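Local coordinates for protein arginine N-methyltransferase SFM1 (Saccharomyces cerevisiae, PDB 5C74) that monomethylates an arginine of ribosomal protein S3, using S-adenosyl-L-methionine as the methyl donor, at residues K136-D141 against I160-Y165; P166-N171 against D198-D203; Y182-D185 against K189-L192. All blocks are in the same frame, centred on the assembly; numbering follows the deposited sequence.

Contact 1. Residues K136-D141 against I160-Y165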
ATOM      1  N   LYS A 136      -7.742  16.931  16.238  1.00 14.79           N
ATOM      2  CA  LYS A 136      -8.121  15.579  15.831  1.00 16.33           C
ATOM      3  C   LYS A 136      -7.464  15.156  14.528  1.00 17.47           C
ATOM      4  O   LYS A 136      -7.399  15.927  13.568  1.00 14.95           O
ATOM      5  CB  LYS A 136      -9.639  15.464  15.727  1.00 21.61           C
ATOM      6  CG  LYS A 136     -10.295  15.478  17.121  1.00 29.08           C
ATOM      7  CD  LYS A 136     -11.707  14.940  17.117  1.00 36.14           C
ATOM      8  CE  LYS A 136     -12.165  14.676  18.554  1.00 30.07           C
ATOM      9  NZ  LYS A 136     -11.754  15.779  19.464  1.00 25.78           N
ATOM     10  N   GLN A 137      -6.981  13.920  14.506  1.00 14.19           N
ATOM     11  CA  GLN A 137      -6.364  13.371  13.301  1.00 16.81           C
ATOM     12  C   GLN A 137      -7.303  13.407  12.101  1.00 15.03           C
ATOM     13  O   GLN A 137      -8.511  13.140  12.222  1.00 18.09           O
ATOM     14  CB  GLN A 137      -5.903  11.928  13.548  1.00 21.05           C
ATOM     15  CG  GLN A 137      -4.988  11.408  12.439  1.00 37.77           C
ATOM     16  CD  GLN A 137      -4.156  10.216  12.870  1.00 48.97           C
ATOM     17  OE1 GLN A 137      -4.685   9.222  13.374  1.00 44.40           O
ATOM     18  NE2 GLN A 137      -2.843  10.310  12.674  1.00 52.87           N
ATOM     19  N   MET A 138      -6.726  13.743  10.951  1.00 13.97           N
ATOM     20  CA  MET A 138      -7.406  13.764   9.664  1.00 12.21           C
ATOM     21  C   MET A 138      -6.702  12.837   8.690  1.00 14.44           C
ATOM     22  O   MET A 138      -5.485  12.643   8.797  1.00 14.03           O
ATOM     23  CB  MET A 138      -7.403  15.182   9.068  1.00 12.50           C
ATOM     24  CG  MET A 138      -8.048  16.275   9.948  1.00 16.55           C
ATOM     25  SD  MET A 138      -7.745  17.948   9.231  1.00  9.58           S
ATOM     26  CE  MET A 138      -9.133  18.796  10.003  1.00 20.76           C
ATOM     27  N   THR A 139      -7.441  12.311   7.715  1.00 12.75           N
ATOM     28  CA  THR A 139      -6.798  11.683   6.570  1.00 11.97           C
ATOM     29  C   THR A 139      -6.017  12.750   5.811  1.00 17.27           C
ATOM     30  O   THR A 139      -6.275  13.958   5.926  1.00 13.44           O
ATOM     31  CB  THR A 139      -7.801  10.995   5.602  1.00 13.26           C
ATOM     32  OG1 THR A 139      -8.656  11.982   4.998  1.00 13.83           O
ATOM     33  CG2 THR A 139      -8.665   9.942   6.348  1.00 13.84           C
ATOM     34  N   THR A 140      -5.048  12.306   5.026  1.00 12.52           N
ATOM     35  CA  THR A 140      -4.210  13.265   4.338  1.00 12.24           C
ATOM     36  C   THR A 140      -5.009  14.130   3.364  1.00 14.29           C
ATOM     37  O   THR A 140      -4.797  15.344   3.288  1.00 15.67           O
ATOM     38  CB  THR A 140      -3.092  12.558   3.601  1.00 17.64           C
ATOM     39  OG1 THR A 140      -2.411  11.719   4.533  1.00 19.37           O
ATOM     40  CG2 THR A 140      -2.115  13.592   3.041  1.00 16.24           C
ATOM     41  N   ASP A 141      -5.934  13.527   2.626  1.00 11.88           N
ATOM     42  CA  ASP A 141      -6.732  14.324   1.689  1.00 13.86           C
ATOM     43  C   ASP A 141      -7.627  15.330   2.414  1.00 17.17           C
ATOM     44  O   ASP A 141      -7.851  16.432   1.913  1.00 15.58           O
ATOM     45  CB  ASP A 141      -7.577  13.433   0.791  1.00 15.22           C
ATOM     46  CG  ASP A 141      -8.577  12.624   1.563  1.00 27.68           C
ATOM     47  OD1 ASP A 141      -8.140  11.768   2.358  1.00 25.54           O
ATOM     48  OD2 ASP A 141      -9.793  12.838   1.366  1.00 25.05           O
ATOM     49  N   ILE A 160     -14.900  26.109   9.692  1.00 16.66           N
ATOM     50  CA  ILE A 160     -15.109  24.971   8.804  1.00 14.91           C
ATOM     51  C   ILE A 160     -16.066  23.983   9.462  1.00 15.06           C
ATOM     52  O   ILE A 160     -15.985  23.737  10.665  1.00 17.34           O
ATOM     53  CB  ILE A 160     -13.772  24.301   8.439  1.00 17.14           C
ATOM     54  CG1 ILE A 160     -12.885  25.318   7.707  1.00 15.18           C
ATOM     55  CG2 ILE A 160     -13.993  23.044   7.557  1.00 14.57           C
ATOM     56  CD1 ILE A 160     -11.413  24.900   7.590  1.00 13.36           C
ATOM     57  N   LYS A 161     -16.997  23.460   8.676  1.00 16.84           N
ATOM     58  CA  LYS A 161     -17.933  22.456   9.168  1.00 19.27           C
ATOM     59  C   LYS A 161     -17.335  21.050   9.035  1.00 18.73           C
ATOM     60  O   LYS A 161     -17.104  20.569   7.924  1.00 15.59           O
ATOM     61  CB  LYS A 161     -19.259  22.562   8.417  1.00 23.65           C
ATOM     62  CG  LYS A 161     -20.012  23.877   8.708  1.00 23.72           C
ATOM     63  CD  LYS A 161     -21.379  23.891   8.045  1.00 35.01           C
ATOM     64  CE  LYS A 161     -22.093  25.218   8.295  1.00 42.13           C
ATOM     65  NZ  LYS A 161     -21.950  25.641   9.718  1.00 46.62           N
ATOM     66  N   PHE A 162     -17.080  20.413  10.179  1.00 16.10           N
ATOM     67  CA  PHE A 162     -16.516  19.057  10.220  1.00 15.62           C
ATOM     68  C   PHE A 162     -17.514  18.041  10.768  1.00 16.81           C
ATOM     69  O   PHE A 162     -18.518  18.412  11.378  1.00 20.16           O
ATOM     70  CB  PHE A 162     -15.257  18.996  11.097  1.00 15.38           C
ATOM     71  CG  PHE A 162     -14.113  19.859  10.634  1.00 16.13           C
ATOM     72  CD1 PHE A 162     -13.340  19.498   9.530  1.00 17.42           C
ATOM     73  CD2 PHE A 162     -13.767  21.000  11.354  1.00 16.79           C
ATOM     74  CE1 PHE A 162     -12.268  20.277   9.131  1.00 16.08           C
ATOM     75  CE2 PHE A 162     -12.707  21.787  10.973  1.00 18.76           C
ATOM     76  CZ  PHE A 162     -11.941  21.435   9.853  1.00 18.18           C
ATOM     77  N   ILE A 163     -17.222  16.757  10.560  1.00 16.12           N
ATOM     78  CA  ILE A 163     -17.855  15.686  11.321  1.00 14.53           C
ATOM     79  C   ILE A 163     -16.728  14.825  11.889  1.00 18.65           C
ATOM     80  O   ILE A 163     -15.768  14.513  11.193  1.00 15.79           O
ATOM     81  CB  ILE A 163     -18.828  14.822  10.472  1.00 20.80           C
ATOM     82  CG1 ILE A 163     -19.485  13.739  11.338  1.00 22.40           C
ATOM     83  CG2 ILE A 163     -18.136  14.186   9.256  1.00 18.71           C
ATOM     84  CD1 ILE A 163     -20.701  13.096  10.695  1.00 25.36           C
ATOM     85  N   ASP A 164     -16.837  14.464  13.158  1.00 15.88           N
ATOM     86  CA  ASP A 164     -15.814  13.663  13.812  1.00 14.74           C
ATOM     87  C   ASP A 164     -16.256  12.214  13.893  1.00 12.49           C
ATOM     88  O   ASP A 164     -17.366  11.927  14.352  1.00 16.58           O
ATOM     89  CB  ASP A 164     -15.534  14.192  15.224  1.00 23.72           C
ATOM     90  CG  ASP A 164     -14.842  15.540  15.218  1.00 30.89           C
ATOM     91  OD1 ASP A 164     -14.239  15.904  14.180  1.00 24.44           O
ATOM     92  OD2 ASP A 164     -14.902  16.230  16.259  1.00 26.26           O
ATOM     93  N   TYR A 165     -15.381  11.306  13.476  1.00 18.02           N
ATOM     94  CA  TYR A 165     -15.648   9.883  13.577  1.00 16.60           C
ATOM     95  C   TYR A 165     -16.976   9.469  12.935  1.00 16.72           C
ATOM     96  O   TYR A 165     -17.819   8.858  13.590  1.00 17.49           O
ATOM     97  CB  TYR A 165     -15.627   9.465  15.046  1.00 22.91           C
ATOM     98  CG  TYR A 165     -14.236   9.262  15.601  1.00 27.79           C
ATOM     99  CD1 TYR A 165     -13.308  10.296  15.611  1.00 31.75           C
ATOM    100  CD2 TYR A 165     -13.860   8.039  16.134  1.00 31.97           C
ATOM    101  CE1 TYR A 165     -12.039  10.113  16.126  1.00 37.47           C
ATOM    102  CE2 TYR A 165     -12.593   7.847  16.645  1.00 37.55           C
ATOM    103  CZ  TYR A 165     -11.687   8.886  16.644  1.00 39.76           C
ATOM    104  OH  TYR A 165     -10.428   8.674  17.163  1.00 43.86           O
TER

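Contact 2. Residues P166-N171 against D198-D203. With NI (nickel (II) ion), chain F.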
ATOM      1  N   PRO A 166     -17.164   9.794  11.646  1.00 15.64           N
ATOM      2  CA  PRO A 166     -18.420   9.392  11.012  1.00 18.69           C
ATOM      3  C   PRO A 166     -18.570   7.886  10.999  1.00 23.02           C
ATOM      4  O   PRO A 166     -17.572   7.169  10.934  1.00 17.03           O
ATOM      5  CB  PRO A 166     -18.280   9.911   9.592  1.00 13.91           C
ATOM      6  CG  PRO A 166     -16.789   9.917   9.352  1.00 12.34           C
ATOM      7  CD  PRO A 166     -16.226  10.375  10.673  1.00 12.22           C
ATOM      8  N   GLU A 167     -19.805   7.421  11.065  1.00 17.74           N
ATOM      9  CA  GLU A 167     -20.083   5.994  10.980  1.00 21.27           C
ATOM     10  C   GLU A 167     -20.866   5.724   9.702  1.00 23.37           C
ATOM     11  O   GLU A 167     -21.836   6.428   9.407  1.00 30.30           O
ATOM     12  CB  GLU A 167     -20.868   5.528  12.214  1.00 25.04           C
ATOM     13  CG  GLU A 167     -21.221   4.052  12.216  1.00 31.02           C
ATOM     14  CD  GLU A 167     -22.019   3.650  13.452  1.00 35.96           C
ATOM     15  OE1 GLU A 167     -21.451   2.976  14.334  1.00 29.59           O
ATOM     16  OE2 GLU A 167     -23.212   4.012  13.540  1.00 38.54           O
ATOM     17  N   PHE A 168     -20.438   4.723   8.940  1.00 16.94           N
ATOM     18  CA  PHE A 168     -21.099   4.361   7.694  1.00 18.31           C
ATOM     19  C   PHE A 168     -21.798   3.016   7.843  1.00 23.69           C
ATOM     20  O   PHE A 168     -21.140   1.996   8.001  1.00 21.04           O
ATOM     21  CB  PHE A 168     -20.090   4.323   6.554  1.00 20.99           C
ATOM     22  CG  PHE A 168     -19.356   5.622   6.365  1.00 21.95           C
ATOM     23  CD1 PHE A 168     -19.900   6.643   5.591  1.00 26.60           C
ATOM     24  CD2 PHE A 168     -18.145   5.838   6.994  1.00 19.21           C
ATOM     25  CE1 PHE A 168     -19.222   7.851   5.421  1.00 22.58           C
ATOM     26  CE2 PHE A 168     -17.464   7.033   6.840  1.00 21.27           C
ATOM     27  CZ  PHE A 168     -18.010   8.051   6.052  1.00 20.05           C
ATOM     28  N   ARG A 169     -23.125   3.026   7.796  1.00 24.32           N
ATOM     29  CA  ARG A 169     -23.920   1.807   7.980  1.00 26.54           C
ATOM     30  C   ARG A 169     -24.245   1.142   6.637  1.00 29.92           C
ATOM     31  O   ARG A 169     -24.709   1.804   5.711  1.00 34.66           O
ATOM     32  CB  ARG A 169     -25.216   2.129   8.749  1.00 24.00           C
ATOM     33  CG  ARG A 169     -26.058   0.881   9.054  1.00 23.06           C
ATOM     34  CD  ARG A 169     -26.992   1.048  10.246  1.00 33.42           C
ATOM     35  NE  ARG A 169     -26.283   1.072  11.526  1.00 34.89           N
ATOM     36  CZ  ARG A 169     -25.735   0.009  12.110  1.00 31.93           C
ATOM     37  NH1 ARG A 169     -25.771  -1.182  11.525  1.00 30.95           N
ATOM     38  NH2 ARG A 169     -25.118   0.145  13.274  1.00 36.72           N
ATOM     39  N   PHE A 170     -24.004  -0.164   6.533  1.00 22.79           N
ATOM     40  CA  PHE A 170     -24.242  -0.895   5.282  1.00 26.51           C
ATOM     41  C   PHE A 170     -25.410  -1.875   5.392  1.00 31.96           C
ATOM     42  O   PHE A 170     -25.952  -2.321   4.381  1.00 36.52           O
ATOM     43  CB  PHE A 170     -22.972  -1.626   4.854  1.00 27.51           C
ATOM     44  CG  PHE A 170     -21.777  -0.722   4.755  1.00 27.11           C
ATOM     45  CD1 PHE A 170     -21.714   0.246   3.764  1.00 30.21           C
ATOM     46  CD2 PHE A 170     -20.736  -0.815   5.667  1.00 24.73           C
ATOM     47  CE1 PHE A 170     -20.636   1.101   3.675  1.00 25.84           C
ATOM     48  CE2 PHE A 170     -19.647   0.033   5.584  1.00 22.16           C
ATOM     49  CZ  PHE A 170     -19.597   0.992   4.582  1.00 28.36           C
ATOM     50  N   ASN A 171     -25.782  -2.207   6.624  1.00 31.26           N
ATOM     51  CA  ASN A 171     -27.015  -2.944   6.906  1.00 31.10           C
ATOM     52  C   ASN A 171     -27.295  -2.898   8.401  1.00 35.23           C
ATOM     53  O   ASN A 171     -26.558  -2.261   9.153  1.00 27.36           O
ATOM     54  CB  ASN A 171     -26.950  -4.395   6.409  1.00 37.34           C
ATOM     55  CG  ASN A 171     -25.790  -5.173   6.997  1.00 39.84           C
ATOM     56  OD1 ASN A 171     -25.779  -5.495   8.184  1.00 41.10           O
ATOM     57  ND2 ASN A 171     -24.814  -5.502   6.156  1.00 42.06           N
ATOM     58  N   ASP A 198     -16.885   2.855  -1.311  1.00 18.11           N
ATOM     59  CA  ASP A 198     -16.928   1.518  -1.903  1.00 19.41           C
ATOM     60  C   ASP A 198     -15.906   0.591  -1.262  1.00 20.06           C
ATOM     61  O   ASP A 198     -16.200  -0.577  -1.009  1.00 17.92           O
ATOM     62  CB  ASP A 198     -16.668   1.556  -3.413  1.00 20.94           C
ATOM     63  CG  ASP A 198     -17.874   2.014  -4.203  1.00 34.28           C
ATOM     64  OD1 ASP A 198     -18.968   2.142  -3.614  1.00 30.50           O
ATOM     65  OD2 ASP A 198     -17.716   2.258  -5.416  1.00 40.23           O
ATOM     66  N   LEU A 199     -14.698   1.102  -1.034  1.00 19.73           N
ATOM     67  CA  LEU A 199     -13.644   0.296  -0.411  1.00 15.59           C
ATOM     68  C   LEU A 199     -14.038  -0.064   1.027  1.00 15.07           C
ATOM     69  O   LEU A 199     -13.809  -1.186   1.485  1.00 17.57           O
ATOM     70  CB  LEU A 199     -12.316   1.048  -0.427  1.00 15.79           C
ATOM     71  CG  LEU A 199     -11.030   0.245  -0.274  1.00 24.28           C
ATOM     72  CD1 LEU A 199     -10.879  -0.727  -1.448  1.00 21.98           C
ATOM     73  CD2 LEU A 199      -9.822   1.164  -0.180  1.00 22.70           C
ATOM     74  N   ILE A 200     -14.632   0.890   1.735  1.00 14.63           N
ATOM     75  CA  ILE A 200     -15.078   0.628   3.107  1.00 18.73           C
ATOM     76  C   ILE A 200     -16.159  -0.449   3.101  1.00 22.92           C
ATOM     77  O   ILE A 200     -16.154  -1.375   3.931  1.00 21.99           O
ATOM     78  CB  ILE A 200     -15.605   1.902   3.790  1.00 17.13           C
ATOM     79  CG1 ILE A 200     -14.470   2.915   3.957  1.00 16.85           C
ATOM     80  CG2 ILE A 200     -16.184   1.558   5.170  1.00 19.05           C
ATOM     81  CD1 ILE A 200     -14.939   4.294   4.450  1.00 18.83           C
ATOM     82  N   LYS A 201     -17.080  -0.330   2.150  1.00 20.03           N
ATOM     83  CA  LYS A 201     -18.151  -1.318   2.002  1.00 25.95           C
ATOM     84  C   LYS A 201     -17.591  -2.696   1.670  1.00 22.50           C
ATOM     85  O   LYS A 201     -18.041  -3.703   2.212  1.00 23.12           O
ATOM     86  CB  LYS A 201     -19.150  -0.866   0.930  1.00 28.10           C
ATOM     87  CG  LYS A 201     -20.254  -1.883   0.637  1.00 38.53           C
ATOM     88  CD  LYS A 201     -21.428  -1.226  -0.085  1.00 49.19           C
ATOM     89  CE  LYS A 201     -20.971  -0.485  -1.338  1.00 60.91           C
ATOM     90  NZ  LYS A 201     -22.083  -0.252  -2.306  1.00 66.66           N
ATOM     91  N   LYS A 202     -16.598  -2.746   0.787  1.00 20.67           N
ATOM     92  CA  LYS A 202     -15.952  -4.009   0.453  1.00 22.27           C
ATOM     93  C   LYS A 202     -15.336  -4.664   1.691  1.00 26.15           C
ATOM     94  O   LYS A 202     -15.499  -5.865   1.923  1.00 24.76           O
ATOM     95  CB  LYS A 202     -14.884  -3.781  -0.608  1.00 25.98           C
ATOM     96  CG  LYS A 202     -14.104  -5.009  -1.044  1.00 29.63           C
ATOM     97  CD  LYS A 202     -12.968  -4.577  -1.973  1.00 27.52           C
ATOM     98  CE  LYS A 202     -12.029  -5.728  -2.305  1.00 42.43           C
ATOM     99  NZ  LYS A 202     -12.668  -6.701  -3.222  1.00 46.82           N
ATOM    100  N   ASP A 203     -14.643  -3.867   2.495  1.00 21.91           N
ATOM    101  CA  ASP A 203     -14.049  -4.380   3.724  1.00 21.17           C
ATOM    102  C   ASP A 203     -15.128  -4.883   4.692  1.00 21.33           C
ATOM    103  O   ASP A 203     -14.938  -5.885   5.382  1.00 26.70           O
ATOM    104  CB  ASP A 203     -13.183  -3.292   4.366  1.00 20.15           C
ATOM    105  CG  ASP A 203     -12.736  -3.646   5.768  1.00 21.14           C
ATOM    106  OD1 ASP A 203     -13.565  -3.487   6.681  1.00 21.64           O
ATOM    107  OD2 ASP A 203     -11.561  -4.045   5.954  1.00 19.06           O
TER
HETATM  108 NI    NI F 304     -12.399  -4.141   8.362  1.00 19.97          NI
HETATM  109  O   HOH W   1     -12.985  -6.369   7.289  1.00 28.78           O

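Contact 3. Residues Y182-D185 against K189-L192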
ATOM      1  N   TYR A 182     -13.548  14.710   9.409  1.00 13.83           N
ATOM      2  CA  TYR A 182     -13.728  14.953   7.973  1.00 12.66           C
ATOM      3  C   TYR A 182     -14.415  16.288   7.707  1.00 15.01           C
ATOM      4  O   TYR A 182     -15.204  16.759   8.524  1.00 12.43           O
ATOM      5  CB  TYR A 182     -14.563  13.845   7.324  1.00 12.25           C
ATOM      6  CG  TYR A 182     -13.907  12.485   7.264  1.00 16.48           C
ATOM      7  CD1 TYR A 182     -13.969  11.620   8.350  1.00 16.54           C
ATOM      8  CD2 TYR A 182     -13.244  12.055   6.117  1.00 15.85           C
ATOM      9  CE1 TYR A 182     -13.382  10.353   8.301  1.00 12.30           C
ATOM     10  CE2 TYR A 182     -12.656  10.786   6.057  1.00 14.06           C
ATOM     11  CZ  TYR A 182     -12.729   9.947   7.154  1.00 12.58           C
ATOM     12  OH  TYR A 182     -12.152   8.691   7.108  1.00 15.92           O
ATOM     13  N   VAL A 183     -14.145  16.877   6.547  1.00 11.84           N
ATOM     14  CA  VAL A 183     -14.862  18.081   6.120  1.00 12.86           C
ATOM     15  C   VAL A 183     -16.223  17.662   5.580  1.00 14.80           C
ATOM     16  O   VAL A 183     -16.320  16.664   4.866  1.00 15.17           O
ATOM     17  CB  VAL A 183     -14.078  18.853   5.019  1.00 13.55           C
ATOM     18  CG1 VAL A 183     -14.897  20.037   4.490  1.00 13.18           C
ATOM     19  CG2 VAL A 183     -12.727  19.322   5.563  1.00 13.28           C
ATOM     20  N   LEU A 184     -17.266  18.414   5.922  1.00 14.77           N
ATOM     21  CA  LEU A 184     -18.600  18.148   5.408  1.00 15.21           C
ATOM     22  C   LEU A 184     -18.841  18.803   4.056  1.00 17.16           C
ATOM     23  O   LEU A 184     -18.391  19.932   3.821  1.00 18.13           O
ATOM     24  CB  LEU A 184     -19.644  18.647   6.394  1.00 14.75           C
ATOM     25  CG  LEU A 184     -19.766  17.793   7.656  1.00 17.82           C
ATOM     26  CD1 LEU A 184     -20.705  18.465   8.635  1.00 20.10           C
ATOM     27  CD2 LEU A 184     -20.271  16.386   7.292  1.00 18.72           C
ATOM     28  N   ASP A 185     -19.573  18.116   3.183  1.00 14.18           N
ATOM     29  CA  ASP A 185     -20.068  18.760   1.971  1.00 20.43           C
ATOM     30  C   ASP A 185     -21.340  19.532   2.308  1.00 18.53           C
ATOM     31  O   ASP A 185     -21.765  19.573   3.467  1.00 20.93           O
ATOM     32  CB  ASP A 185     -20.292  17.747   0.828  1.00 19.83           C
ATOM     33  CG  ASP A 185     -21.413  16.725   1.101  1.00 23.86           C
ATOM     34  OD1 ASP A 185     -22.304  16.946   1.950  1.00 24.16           O
ATOM     35  OD2 ASP A 185     -21.402  15.680   0.413  1.00 28.18           O
ATOM     36  N   LYS A 189     -22.624  15.603   4.463  1.00 20.98           N
ATOM     37  CA  LYS A 189     -21.982  14.300   4.417  1.00 21.05           C
ATOM     38  C   LYS A 189     -20.479  14.479   4.361  1.00 17.03           C
ATOM     39  O   LYS A 189     -19.981  15.417   3.728  1.00 18.60           O
ATOM     40  CB  LYS A 189     -22.481  13.487   3.223  1.00 22.62           C
ATOM     41  CG  LYS A 189     -23.996  13.330   3.190  1.00 34.37           C
ATOM     42  CD  LYS A 189     -24.456  12.626   1.924  1.00 43.00           C
ATOM     43  CE  LYS A 189     -24.291  11.125   2.047  1.00 52.02           C
ATOM     44  NZ  LYS A 189     -25.197  10.567   3.097  1.00 56.24           N
ATOM     45  N   PRO A 190     -19.745  13.580   5.029  1.00 16.84           N
ATOM     46  CA  PRO A 190     -18.289  13.718   5.025  1.00 13.95           C
ATOM     47  C   PRO A 190     -17.742  13.560   3.601  1.00 16.74           C
ATOM     48  O   PRO A 190     -18.235  12.749   2.811  1.00 16.36           O
ATOM     49  CB  PRO A 190     -17.824  12.589   5.961  1.00 16.01           C
ATOM     50  CG  PRO A 190     -18.928  11.548   5.881  1.00 19.26           C
ATOM     51  CD  PRO A 190     -20.206  12.346   5.705  1.00 17.76           C
ATOM     52  N   ILE A 191     -16.749  14.370   3.260  1.00 16.57           N
ATOM     53  CA  ILE A 191     -16.139  14.302   1.945  1.00 15.93           C
ATOM     54  C   ILE A 191     -15.065  13.233   1.938  1.00 16.74           C
ATOM     55  O   ILE A 191     -14.072  13.348   2.660  1.00 15.24           O
ATOM     56  CB  ILE A 191     -15.531  15.661   1.536  1.00 12.53           C
ATOM     57  CG1 ILE A 191     -16.656  16.703   1.403  1.00 15.46           C
ATOM     58  CG2 ILE A 191     -14.735  15.541   0.230  1.00 17.24           C
ATOM     59  CD1 ILE A 191     -16.136  18.150   1.259  1.00 16.29           C
ATOM     60  N   LEU A 192     -15.290  12.197   1.136  1.00 16.22           N
ATOM     61  CA  LEU A 192     -14.350  11.083   0.985  1.00 15.17           C
ATOM     62  C   LEU A 192     -13.805  11.059  -0.432  1.00 15.12           C
ATOM     63  O   LEU A 192     -14.488  11.492  -1.351  1.00 17.46           O
ATOM     64  CB  LEU A 192     -15.034   9.737   1.273  1.00 18.20           C
ATOM     65  CG  LEU A 192     -15.687   9.384   2.607  1.00 26.66           C
ATOM     66  CD1 LEU A 192     -15.745   7.876   2.796  1.00 28.21           C
ATOM     67  CD2 LEU A 192     -14.990  10.015   3.766  1.00 28.36           C
TER
HETATM   68  O   HOH W   2     -12.900  15.336   4.392  1.00 13.42           O
HETATM   69  O   HOH W   3     -19.747  13.562   0.611  1.00 25.16           O

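Contact 1. Residues K136-D141 against I160-Y165
Met138 and Phe162 meet at about a right angle: the methyl CE of Met138 lies 3.6 Å from CE1 of the Phe162 ring, coming in obliquely. The Met138 chain runs extended beyond CG (chi2 171°, chi3 157°), which carries CE across to the ring. Ile160 CG2 covers one face of the same ring, 3.5 Å above its plane and displaced toward the rim. Thr146 of helix 140-151 touches both Met138 and Phe162, and Arg181 and Val183 also pack on Phe162.

A second, more peripheral meeting brings Lys136 across Asp164, again nearly at right angles. Here the methylene CD touches the carboxylate, 3.6 Å from Asp164 OD2. Beyond it the lysine bends at chi4 (42°), and Lys136 NZ stays 4.5 Å from Asp164 OD2, too far for a salt bridge although the opposite charges probably attract. The firm partner of Asp164 is Arg181, whose NE forms a salt bridge with OD1. Neither pair is joined by a hydrogen bond, and the interface is small, 168 Å². Further along, Thr139 OG1 donates to Asp141 OD1 at 2.7 Å, from above the carboxylate plane. With Thr139 in the N-cap position, this is the lead-in to helix 140-151, set at the surface against the central strand of a three-stranded antiparallel sheet.

Contact 2. Residues P166-N171 against D198-D203
A strand of the antiparallel sheet packs here against helix 196-205, with Phe170 and Phe168 turned toward Ile200 and Lys201. Lys201 CA sits over one face of the Phe170 ring, 4.0 Å from the ring centroid and 20° off the normal, a CH-pi contact; Ile200 CG2 comes to the edge near the ring plane, 3.5 Å from Phe170 CZ. Ile200 forks between the two rings: chi1 of -65° sets CG1 beside the backbone N and sends CD1 to within 4.4 Å of Phe168 CD2, while CG2 is left for Phe170. The opposite face of Phe170 is covered by Phe168 O. Phe170 and Asn171 together face Glu174 in a classic beta bulge, at the corner where the strand turns. Cutting Phe170 back to an alanine is likely to open a gap between strand and helix, with Ile200 CG2 and Lys201 CA losing their aromatic partner. Nearby, Arg169 NH1 donates to Asn171 O at 2.7 Å, in the carbonyl plane. Farther along the helix, Asp203 holds a nickel ion through both carboxylate oxygens, OD1 at 2.1 Å and OD2 at 2.5 Å. His208 and His210 of the second subunit, from its C-terminal expression tag, bind the same ion.

Contact 3. Residues Y182-D185 against K189-L192
Asp185 and Lys189 grip each other twice: Asp185 N donates to Lys189 O at 2.8 Å, almost straight at 174°, and Lys189 N returns a bond to Asp185 OD1 at 2.9 Å, arriving from above the carboxylate plane. Chi1 of 66° swings the carboxylate between the backbone N and the carbonyl carbon, back over the turn, where OD1 also accepts from Glu187 N. The third bond, Ile191 N to Val183 O at 2.8 Å, runs nearly along the C=O axis. Leu184 and Pro190 thus form a single beta bridge.

Side chains flank these bonds. Val183 and Ile191 lie side by side, CG1 to CD1 3.9 Å, while Ile191 CG1 leans on Asp185 CB. Beyond Pro190 CB, which touches Tyr182 CB, the Leu192 methyl CD2 approaches Tyr182 CE2 obliquely at 3.4 Å. Two waters stitch the margins, one from Val183 N to Ile191 O, the other from Asp185 OD2 to Pro190 O. The chain after strand 181-183 folds back on the end of that strand, whose backbone bonds to Ile163 of strand 162-169. Val183 and Ile191 meet Arg145 of helix 140-151, while Pro190 packs on Phe168.

Following the chain, contact 1 comes first: it closes the loop that contains most of helix 140-151, bringing residues 160-165 back to the segment that leads into that helix. The same strand, 162-169, then runs directly into 166-171, where contact 2 opens; it closes only at helix 196-205. Contact 3 is nested inside that larger loop and closes a short turn of its own. Contacts 1 and 3, with centres about 8 Å apart, meet through backbone pairing of strands 162-169 and 181-183. Contacts 2 and 3 touch where Phe168 and Ile200 both reach Leu192. Together they tie the antiparallel sheet to both helices.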